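Long-range contacts in Steely1 (Dictyostelium discoideum, PDB 2H84), which is a type I/III polyketide synthase hybrid whose C-terminal type III domain, the part described here, extends and cyclises polyketides, yielding acylpyrones in vitro: residues S32-I37 with L65-T70; S58-H64 with Y326-G330; F272-L277 with F365-F369. All coordinates share one frame. Numbering follows the deposited sequence.

Along the chain the segments come in the order 32-37, 58-64, 65-70, 272-277, 326-330 and 365-369, so interaction 2 crosses both others. Interactions 1 and 2 are neighbours, with centres about 12 Å apart: residues 58-64 run straight into 65-70, and Leu33 CD1 packs 3.3 Å from Arg63 NH2. Interaction 3 lies across the thiolase-fold domain, its centre about 36 Å from that of interaction 1 and 26 Å from that of interaction 2. Interaction 1 stays within the N-terminal half; interaction 3, packing helix 261-280 on strand 364-372, within the C-terminal half. Interaction 2 ties the two halves together near Cys157, the predicted active-site residue, bringing the end of helix 320-329 against strand 62-63.

Interaction 1 of 3, residues S32-I37 with L65-T70; sequences SLKDSI and LVRDYT
Residues 32-37, in the N-terminal half of the thiolase fold, form a stretch of helix 30-40, with Ser36 N hydrogen-bonded to Ser32 O (2.8 Å). Against it lies an irregular connection, residues 65-70, between strand 62-63 and helix 84-110: extended at Leu65 (phi/psi -134/133°), kinked at Val66 (-65/-33°), open again at Arg67 and Asp68, then turning at Tyr69 (-61/-14°) and Thr70 (-74/-21°). The bend is an Asx turn, in which Asp68 OD2 accepts from Thr70 N (3.0 Å) and also from Thr70 OG1 (2.9 Å). By CA atoms the two segments come nearest at this turn, with Ser36 CA 5.2 Å from Thr70 CA and Ile37 CA 6.4 Å from Tyr69 CA. Leu33, in the mt rotamer, extends from the helix so that CD2 sits 3.8 Å from Leu65 CD1, 3.6 Å from Thr70 CG2 and 4.3 Å from Tyr69 CB. Ile37 CG2 adds an apolar contact to Tyr69 CB at 4.2 Å, while the tyrosine ring leads away and its OH is hydrogen-bonded to Ser188 O. Ile28 and, from helix 45-56, Phe55 also border this apolar cluster, which packs the helix on the connection away from the active site. At its partly exposed margin Ser36 OG lies 3.3 Å from Thr70 CA, and a water 3.3 Å from Ser36 OG donates to Thr70 O at 2.9 Å.

Interaction 2 of 3, residues S58-H64 with Y326-G330; sequences SQIKTRH and YHAYG
The end of helix 320-329 runs alongside residues 58-64 in the same sense, pairing Ile60 with His327 (CA-CA 4.5 Å), Thr62 with Ala328 (4.7 Å) and Arg63 with Tyr329 (4.5 Å). Gln59 has positive phi (66/21°), Thr62 and Arg63 are extended, and Gly330 leaves the helix at 80/-145°. Terminal helix carbonyls find donors across the contact: His327 O accepts from both Lys61 N (2.7 Å) and Thr62 N (3.1 Å), and Ala328 O from Thr62 OG1 (3.0 Å; chi1 p). Tyr326 O is met within the helix by Gly330 N at 2.9 Å. In return, the helix side chains satisfy loop carbonyls, Tyr326 OH (chi1 t) donating to Ser58 O at 2.8 Å and His327 ND1 (chi1 m) to Gln59 O at 2.8 Å. The Arg63 guanidinium is held elsewhere, by Phe206 O and Ser203 O. Ile60 CG1 packs 3.4 Å from Tyr326 CZ, and His64 and Tyr329 meet rim to rim, ring centroids 5.4 Å apart. A CB on Gly330 would crowd Arg63 CG and Ile60 CD1. Gly330 lies about 11 Å from the side chain of Cys157, the predicted active-site nucleophile, and opens the Gly-Asn-Met-Ser-Ser sequence that in chalcone synthases carries the asparagine of the Cys-His-Asn catalytic triad.

Interaction 3 of 3, residues F272-L277 with F365-F369; sequences FVDTLL and FEGCF
Residues 272-277 of helix 261-280 pass over residues 365-369 of strand 364-372; the axes of these segments come within 8.8 Å and cross at -37°, their N-to-C directions roughly alike. In register, Phe272 CA is 8.0 Å from Phe365 CA and Leu276 CA 7.1 Å from Gly367 CA. Aromatic contacts join the N-terminal ends of the two segments. Phe272 (chi1 t) and Phe365 (chi1 m) make a T-shaped stack, the edge of Phe365 toward the face of Phe272, with centroids 5.4 Å apart and planes at 87°; Phe365 CB makes a CH-pi contact 3.6 Å from the centroid of the Phe272 ring. Gly367 leaves room for that ring, since a CB there would clash with Phe272 CE1. In the alpha-beta-alpha-beta-alpha layering of the thiolase fold, this helix lies on one face of the sheet of the C-terminal half, while Glu366 and Cys368 point to the other, toward helix 159-171, where Glu366 forms a salt bridge with Arg165. Leucine packing takes over further along. Leu276 (tp) sets CD2 3.8 Å from Cys368 N and CD1 4.1 Å from Phe369 CB, and Leu277 CD2 comes to 3.8 Å from Phe369 CE2.

Interaction 1 of 3, residues S32-I37 with L65-T70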
loop_
_atom_site.group_PDB
_atom_site.type_symbol
_atom_site.label_atom_id
_atom_site.label_comp_id
_atom_site.label_asym_id
_atom_site.label_seq_id
_atom_site.Cartn_x
_atom_site.Cartn_y
_atom_site.Cartn_z
ATOM N N SER A 32 25.335 11.731 22.088
ATOM C CA SER A 32 25.407 10.513 22.888
ATOM C C SER A 32 25.190 9.294 21.997
ATOM O O SER A 32 25.801 8.251 22.224
ATOM C CB SER A 32 24.389 10.539 24.028
ATOM O OG SER A 32 23.117 10.898 23.542
ATOM N N LEU A 33 24.333 9.422 20.984
ATOM C CA LEU A 33 24.113 8.327 20.041
ATOM C C LEU A 33 25.428 8.150 19.282
ATOM O O LEU A 33 25.851 7.034 18.991
ATOM C CB LEU A 33 22.990 8.655 19.046
ATOM C CG LEU A 33 21.527 8.602 19.506
ATOM C CD1 LEU A 33 20.634 9.101 18.367
ATOM C CD2 LEU A 33 21.133 7.182 19.907
ATOM N N LYS A 34 26.078 9.264 18.968
ATOM C CA LYS A 34 27.350 9.202 18.282
ATOM C C LYS A 34 28.258 8.336 19.137
ATOM O O LYS A 34 28.680 7.270 18.712
ATOM C CB LYS A 34 27.963 10.589 18.149
ATOM C CG LYS A 34 29.279 10.592 17.400
ATOM C CD LYS A 34 30.321 11.479 18.080
ATOM C CE LYS A 34 29.914 12.946 18.128
ATOM N NZ LYS A 34 31.052 13.805 18.570
ATOM N N ASP A 35 28.542 8.783 20.355
ATOM C CA ASP A 35 29.404 8.017 21.241
ATOM C C ASP A 35 28.989 6.561 21.247
ATOM O O ASP A 35 29.717 5.693 20.775
ATOM C CB ASP A 35 29.334 8.530 22.685
ATOM C CG ASP A 35 29.669 10.001 22.813
ATOM O OD1 ASP A 35 30.562 10.487 22.082
ATOM O OD2 ASP A 35 29.043 10.665 23.667
ATOM N N SER A 36 27.803 6.312 21.786
ATOM C CA SER A 36 27.255 4.962 21.910
ATOM C C SER A 36 27.368 4.065 20.701
ATOM O O SER A 36 28.160 3.122 20.697
ATOM C CB SER A 36 25.789 5.020 22.347
ATOM O OG SER A 36 25.689 5.359 23.723
ATOM N N ILE A 37 26.585 4.340 19.670
ATOM C CA ILE A 37 26.650 3.465 18.521
ATOM C C ILE A 37 27.999 3.399 17.805
ATOM O O ILE A 37 28.376 2.335 17.320
ATOM C CB ILE A 37 25.493 3.712 17.515
ATOM C CG1 ILE A 37 25.991 4.158 16.188
ATOM C CG2 ILE A 37 24.672 4.781 17.895
ATOM C CD1 ILE A 37 24.942 3.932 15.180
ATOM N N LEU A 65 13.805 7.757 19.037
ATOM C CA LEU A 65 13.945 6.367 18.635
ATOM C C LEU A 65 13.234 5.379 19.538
ATOM O O LEU A 65 13.363 5.449 20.754
ATOM C CB LEU A 65 15.430 5.999 18.593
ATOM C CG LEU A 65 16.397 6.964 17.913
ATOM C CD1 LEU A 65 17.809 6.549 18.239
ATOM C CD2 LEU A 65 16.168 6.975 16.427
ATOM N N VAL A 66 12.496 4.450 18.933
ATOM C CA VAL A 66 11.801 3.427 19.692
ATOM C C VAL A 66 12.912 2.605 20.339
ATOM O O VAL A 66 12.747 2.092 21.443
ATOM C CB VAL A 66 10.935 2.536 18.770
ATOM C CG1 VAL A 66 10.422 1.318 19.526
ATOM C CG2 VAL A 66 9.764 3.335 18.241
ATOM N N ARG A 67 14.046 2.485 19.650
ATOM C CA ARG A 67 15.186 1.754 20.195
ATOM C C ARG A 67 16.304 2.740 20.496
ATOM O O ARG A 67 17.010 3.184 19.601
ATOM C CB ARG A 67 15.700 0.694 19.218
ATOM C CG ARG A 67 16.915 -0.075 19.747
ATOM C CD ARG A 67 17.241 -1.287 18.893
ATOM N NE ARG A 67 18.458 -1.956 19.344
ATOM C CZ ARG A 67 18.579 -3.276 19.443
ATOM N NH1 ARG A 67 17.557 -4.052 19.126
ATOM N NH2 ARG A 67 19.705 -3.834 19.861
ATOM N N ASP A 68 16.453 3.082 21.768
ATOM C CA ASP A 68 17.471 4.025 22.200
ATOM C C ASP A 68 18.800 3.301 22.328
ATOM O O ASP A 68 19.087 2.678 23.343
ATOM C CB ASP A 68 17.063 4.646 23.543
ATOM C CG ASP A 68 18.018 5.732 24.007
ATOM O OD1 ASP A 68 17.720 6.428 24.997
ATOM O OD2 ASP A 68 19.084 5.895 23.397
ATOM N N TYR A 69 19.614 3.401 21.288
ATOM C CA TYR A 69 20.897 2.736 21.277
ATOM C C TYR A 69 21.877 3.150 22.370
ATOM O O TYR A 69 22.870 2.463 22.600
ATOM C CB TYR A 69 21.539 2.887 19.896
ATOM C CG TYR A 69 20.853 2.041 18.845
ATOM C CD1 TYR A 69 19.661 2.454 18.254
ATOM C CD2 TYR A 69 21.364 0.792 18.492
ATOM C CE1 TYR A 69 18.997 1.641 17.344
ATOM C CE2 TYR A 69 20.712 -0.024 17.587
ATOM C CZ TYR A 69 19.531 0.401 17.018
ATOM O OH TYR A 69 18.881 -0.427 16.131
ATOM N N THR A 70 21.606 4.253 23.056
ATOM C CA THR A 70 22.508 4.684 24.114
ATOM C C THR A 70 22.325 3.760 25.308
ATOM O O THR A 70 23.202 3.667 26.168
ATOM C CB THR A 70 22.251 6.145 24.554
ATOM O OG1 THR A 70 21.123 6.206 25.435
ATOM C CG2 THR A 70 21.970 7.003 23.356
HETATM O O HOH W 1 26.115 3.687 26.519
#

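Interaction 2 of 3, residues S58-H64 with Y326-G330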
loop_
_atom_site.group_PDB
_atom_site.type_symbol
_atom_site.label_atom_id
_atom_site.label_comp_id
_atom_site.label_asym_id
_atom_site.label_seq_id
_atom_site.Cartn_x
_atom_site.Cartn_y
_atom_site.Cartn_z
ATOM N N SER A 58 26.902 14.929 10.289
ATOM C CA SER A 58 25.499 14.678 9.955
ATOM C C SER A 58 24.618 15.911 10.112
ATOM O O SER A 58 23.572 16.016 9.470
ATOM C CB SER A 58 24.932 13.556 10.834
ATOM O OG SER A 58 24.739 13.990 12.166
ATOM N N GLN A 59 25.037 16.829 10.980
ATOM C CA GLN A 59 24.284 18.055 11.244
ATOM C C GLN A 59 22.937 17.824 11.919
ATOM O O GLN A 59 22.053 18.672 11.834
ATOM C CB GLN A 59 24.049 18.831 9.955
ATOM C CG GLN A 59 25.258 19.580 9.453
ATOM C CD GLN A 59 25.041 20.146 8.067
ATOM O OE1 GLN A 59 24.049 20.825 7.815
ATOM N NE2 GLN A 59 25.969 19.866 7.157
ATOM N N ILE A 60 22.774 16.678 12.573
ATOM C CA ILE A 60 21.533 16.385 13.271
ATOM C C ILE A 60 21.797 16.575 14.754
ATOM O O ILE A 60 22.809 16.106 15.273
ATOM C CB ILE A 60 21.066 14.947 13.011
ATOM C CG1 ILE A 60 20.681 14.800 11.538
ATOM C CG2 ILE A 60 19.897 14.606 13.919
ATOM C CD1 ILE A 60 20.186 13.431 11.157
ATOM N N LYS A 61 20.892 17.273 15.433
ATOM C CA LYS A 61 21.053 17.545 16.855
ATOM C C LYS A 61 20.387 16.500 17.730
ATOM O O LYS A 61 20.962 16.068 18.724
ATOM C CB LYS A 61 20.497 18.929 17.182
ATOM C CG LYS A 61 21.202 19.610 18.339
ATOM C CD LYS A 61 21.011 21.120 18.288
ATOM C CE LYS A 61 21.981 21.798 19.236
ATOM N NZ LYS A 61 21.743 23.245 19.373
ATOM N N THR A 62 19.173 16.101 17.357
ATOM C CA THR A 62 18.416 15.095 18.104
ATOM C C THR A 62 17.555 14.209 17.207
ATOM O O THR A 62 17.243 14.558 16.066
ATOM C CB THR A 62 17.463 15.740 19.143
ATOM O OG1 THR A 62 16.654 16.734 18.498
ATOM C CG2 THR A 62 18.240 16.371 20.273
ATOM N N ARG A 63 17.175 13.057 17.755
ATOM C CA ARG A 63 16.328 12.084 17.077
ATOM C C ARG A 63 15.507 11.345 18.127
ATOM O O ARG A 63 15.934 11.209 19.277
ATOM C CB ARG A 63 17.169 11.066 16.298
ATOM C CG ARG A 63 17.638 11.533 14.937
ATOM C CD ARG A 63 18.306 10.399 14.185
ATOM N NE ARG A 63 19.565 9.992 14.807
ATOM C CZ ARG A 63 20.131 8.799 14.639
ATOM N NH1 ARG A 63 19.553 7.885 13.872
ATOM N NH2 ARG A 63 21.277 8.518 15.233
ATOM N N HIS A 64 14.320 10.890 17.732
ATOM C CA HIS A 64 13.451 10.125 18.624
ATOM C C HIS A 64 13.512 8.680 18.133
ATOM O O HIS A 64 13.304 8.404 16.949
ATOM C CB HIS A 64 12.030 10.674 18.563
ATOM C CG HIS A 64 11.906 12.057 19.114
ATOM N ND1 HIS A 64 11.500 12.310 20.409
ATOM C CD2 HIS A 64 12.176 13.264 18.564
ATOM C CE1 HIS A 64 11.527 13.611 20.630
ATOM N NE2 HIS A 64 11.934 14.213 19.527
ATOM N N TYR A 326 14.770 18.770 10.316
ATOM C CA TYR A 326 15.892 17.859 10.149
ATOM C C TYR A 326 16.847 17.882 11.341
ATOM O O TYR A 326 17.321 16.831 11.771
ATOM C CB TYR A 326 16.646 18.166 8.844
ATOM C CG TYR A 326 17.891 17.317 8.629
ATOM C CD1 TYR A 326 19.166 17.844 8.859
ATOM C CD2 TYR A 326 17.791 15.975 8.237
ATOM C CE1 TYR A 326 20.316 17.059 8.710
ATOM C CE2 TYR A 326 18.934 15.173 8.084
ATOM C CZ TYR A 326 20.197 15.723 8.322
ATOM O OH TYR A 326 21.325 14.942 8.179
ATOM N N HIS A 327 17.121 19.064 11.888
ATOM C CA HIS A 327 18.037 19.164 13.023
ATOM C C HIS A 327 17.522 18.465 14.271
ATOM O O HIS A 327 18.301 17.868 15.016
ATOM C CB HIS A 327 18.331 20.625 13.381
ATOM C CG HIS A 327 19.164 21.344 12.367
ATOM N ND1 HIS A 327 20.222 20.752 11.714
ATOM C CD2 HIS A 327 19.109 22.620 11.915
ATOM C CE1 HIS A 327 20.784 21.631 10.901
ATOM N NE2 HIS A 327 20.127 22.771 11.006
ATOM N N ALA A 328 16.208 18.529 14.483
ATOM C CA ALA A 328 15.578 17.950 15.667
ATOM C C ALA A 328 14.941 16.565 15.539
ATOM O O ALA A 328 14.536 15.979 16.543
ATOM C CB ALA A 328 14.549 18.929 16.198
ATOM N N TYR A 329 14.842 16.036 14.324
ATOM C CA TYR A 329 14.222 14.728 14.136
ATOM C C TYR A 329 14.980 13.808 13.193
ATOM O O TYR A 329 14.870 12.580 13.291
ATOM C CB TYR A 329 12.798 14.892 13.595
ATOM C CG TYR A 329 11.867 15.637 14.513
ATOM C CD1 TYR A 329 11.378 15.040 15.670
ATOM C CD2 TYR A 329 11.487 16.949 14.232
ATOM C CE1 TYR A 329 10.535 15.729 16.523
ATOM C CE2 TYR A 329 10.647 17.648 15.079
ATOM C CZ TYR A 329 10.173 17.035 16.225
ATOM O OH TYR A 329 9.351 17.729 17.082
ATOM N N GLY A 330 15.732 14.400 12.271
ATOM C CA GLY A 330 16.462 13.607 11.303
ATOM C C GLY A 330 15.537 13.149 10.188
ATOM O O GLY A 330 14.608 13.864 9.805
#

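Interaction 3 of 3, residues F272-L277 with F365-F369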
loop_
_atom_site.group_PDB
_atom_site.type_symbol
_atom_site.label_atom_id
_atom_site.label_comp_id
_atom_site.label_asym_id
_atom_site.label_seq_id
_atom_site.Cartn_x
_atom_site.Cartn_y
_atom_site.Cartn_z
ATOM N N PHE A 272 12.608 19.059 -12.690
ATOM C CA PHE A 272 11.417 18.579 -12.001
ATOM C C PHE A 272 10.613 19.741 -11.414
ATOM O O PHE A 272 9.406 19.833 -11.644
ATOM C CB PHE A 272 11.812 17.595 -10.895
ATOM C CG PHE A 272 10.639 17.006 -10.169
ATOM C CD1 PHE A 272 10.322 17.423 -8.885
ATOM C CD2 PHE A 272 9.864 16.013 -10.764
ATOM C CE1 PHE A 272 9.241 16.875 -8.211
ATOM C CE2 PHE A 272 8.779 15.460 -10.098
ATOM C CZ PHE A 272 8.474 15.883 -8.817
ATOM N N VAL A 273 11.280 20.624 -10.668
ATOM C CA VAL A 273 10.616 21.779 -10.069
ATOM C C VAL A 273 10.013 22.652 -11.155
ATOM O O VAL A 273 9.073 23.404 -10.902
ATOM C CB VAL A 273 11.585 22.652 -9.264
ATOM C CG1 VAL A 273 10.810 23.766 -8.594
ATOM C CG2 VAL A 273 12.327 21.814 -8.232
ATOM N N ASP A 274 10.566 22.555 -12.361
ATOM C CA ASP A 274 10.062 23.320 -13.491
ATOM C C ASP A 274 8.749 22.729 -13.969
ATOM O O ASP A 274 7.815 23.462 -14.283
ATOM C CB ASP A 274 11.065 23.334 -14.648
ATOM C CG ASP A 274 12.119 24.410 -14.489
ATOM O OD1 ASP A 274 11.970 25.262 -13.588
ATOM O OD2 ASP A 274 13.091 24.417 -15.266
ATOM N N THR A 275 8.669 21.405 -14.017
ATOM C CA THR A 275 7.443 20.764 -14.455
ATOM C C THR A 275 6.319 21.067 -13.476
ATOM O O THR A 275 5.173 21.219 -13.882
ATOM C CB THR A 275 7.613 19.250 -14.574
ATOM O OG1 THR A 275 8.628 18.963 -15.541
ATOM C CG2 THR A 275 6.312 18.602 -15.006
ATOM N N LEU A 276 6.650 21.157 -12.189
ATOM C CA LEU A 276 5.663 21.462 -11.153
ATOM C C LEU A 276 5.170 22.908 -11.268
ATOM O O LEU A 276 3.967 23.179 -11.147
ATOM C CB LEU A 276 6.261 21.255 -9.760
ATOM C CG LEU A 276 5.344 21.634 -8.590
ATOM C CD1 LEU A 276 4.143 20.714 -8.572
ATOM C CD2 LEU A 276 6.091 21.526 -7.273
ATOM N N LEU A 277 6.104 23.831 -11.499
ATOM C CA LEU A 277 5.770 25.251 -11.629
ATOM C C LEU A 277 4.850 25.583 -12.799
ATOM O O LEU A 277 4.012 26.477 -12.693
ATOM C CB LEU A 277 7.034 26.105 -11.747
ATOM C CG LEU A 277 7.704 26.535 -10.442
ATOM C CD1 LEU A 277 8.380 27.761 -10.621
ATOM C CD2 LEU A 277 6.770 26.888 -9.457
ATOM N N PHE A 365 10.661 11.142 -7.677
ATOM C CA PHE A 365 10.505 12.425 -7.010
ATOM C C PHE A 365 9.031 12.628 -6.806
ATOM O O PHE A 365 8.223 12.181 -7.616
ATOM C CB PHE A 365 11.039 13.595 -7.855
ATOM C CG PHE A 365 12.531 13.564 -8.097
ATOM C CD1 PHE A 365 13.119 14.512 -8.937
ATOM C CD2 PHE A 365 13.347 12.603 -7.496
ATOM C CE1 PHE A 365 14.498 14.513 -9.176
ATOM C CE2 PHE A 365 14.731 12.591 -7.728
ATOM C CZ PHE A 365 15.307 13.550 -8.574
ATOM N N GLU A 366 8.688 13.266 -5.695
ATOM C CA GLU A 366 7.310 13.613 -5.393
ATOM C C GLU A 366 7.382 15.111 -5.171
ATOM O O GLU A 366 8.326 15.595 -4.565
ATOM C CB GLU A 366 6.817 12.919 -4.117
ATOM C CG GLU A 366 6.444 11.454 -4.250
ATOM C CD GLU A 366 5.156 11.218 -5.036
ATOM O OE1 GLU A 366 4.325 12.149 -5.161
ATOM O OE2 GLU A 366 4.974 10.085 -5.534
ATOM N N GLY A 367 6.408 15.850 -5.677
ATOM C CA GLY A 367 6.424 17.282 -5.475
ATOM C C GLY A 367 5.009 17.778 -5.269
ATOM O O GLY A 367 4.036 17.083 -5.574
ATOM N N CYS A 368 4.892 18.984 -4.741
ATOM C CA CYS A 368 3.593 19.557 -4.498
ATOM C C CYS A 368 3.723 21.070 -4.348
ATOM O O CYS A 368 4.666 21.559 -3.729
ATOM C CB CYS A 368 2.998 18.947 -3.240
ATOM S SG CYS A 368 1.271 19.290 -3.049
ATOM N N PHE A 369 2.775 21.800 -4.927
ATOM C CA PHE A 369 2.789 23.248 -4.874
ATOM C C PHE A 369 1.629 23.682 -4.021
ATOM O O PHE A 369 0.466 23.481 -4.385
ATOM C CB PHE A 369 2.690 23.813 -6.292
ATOM C CG PHE A 369 2.881 25.300 -6.374
ATOM C CD1 PHE A 369 1.798 26.152 -6.242
ATOM C CD2 PHE A 369 4.149 25.852 -6.571
ATOM C CE1 PHE A 369 1.965 27.530 -6.295
ATOM C CE2 PHE A 369 4.332 27.245 -6.625
ATOM C CZ PHE A 369 3.235 28.081 -6.486
#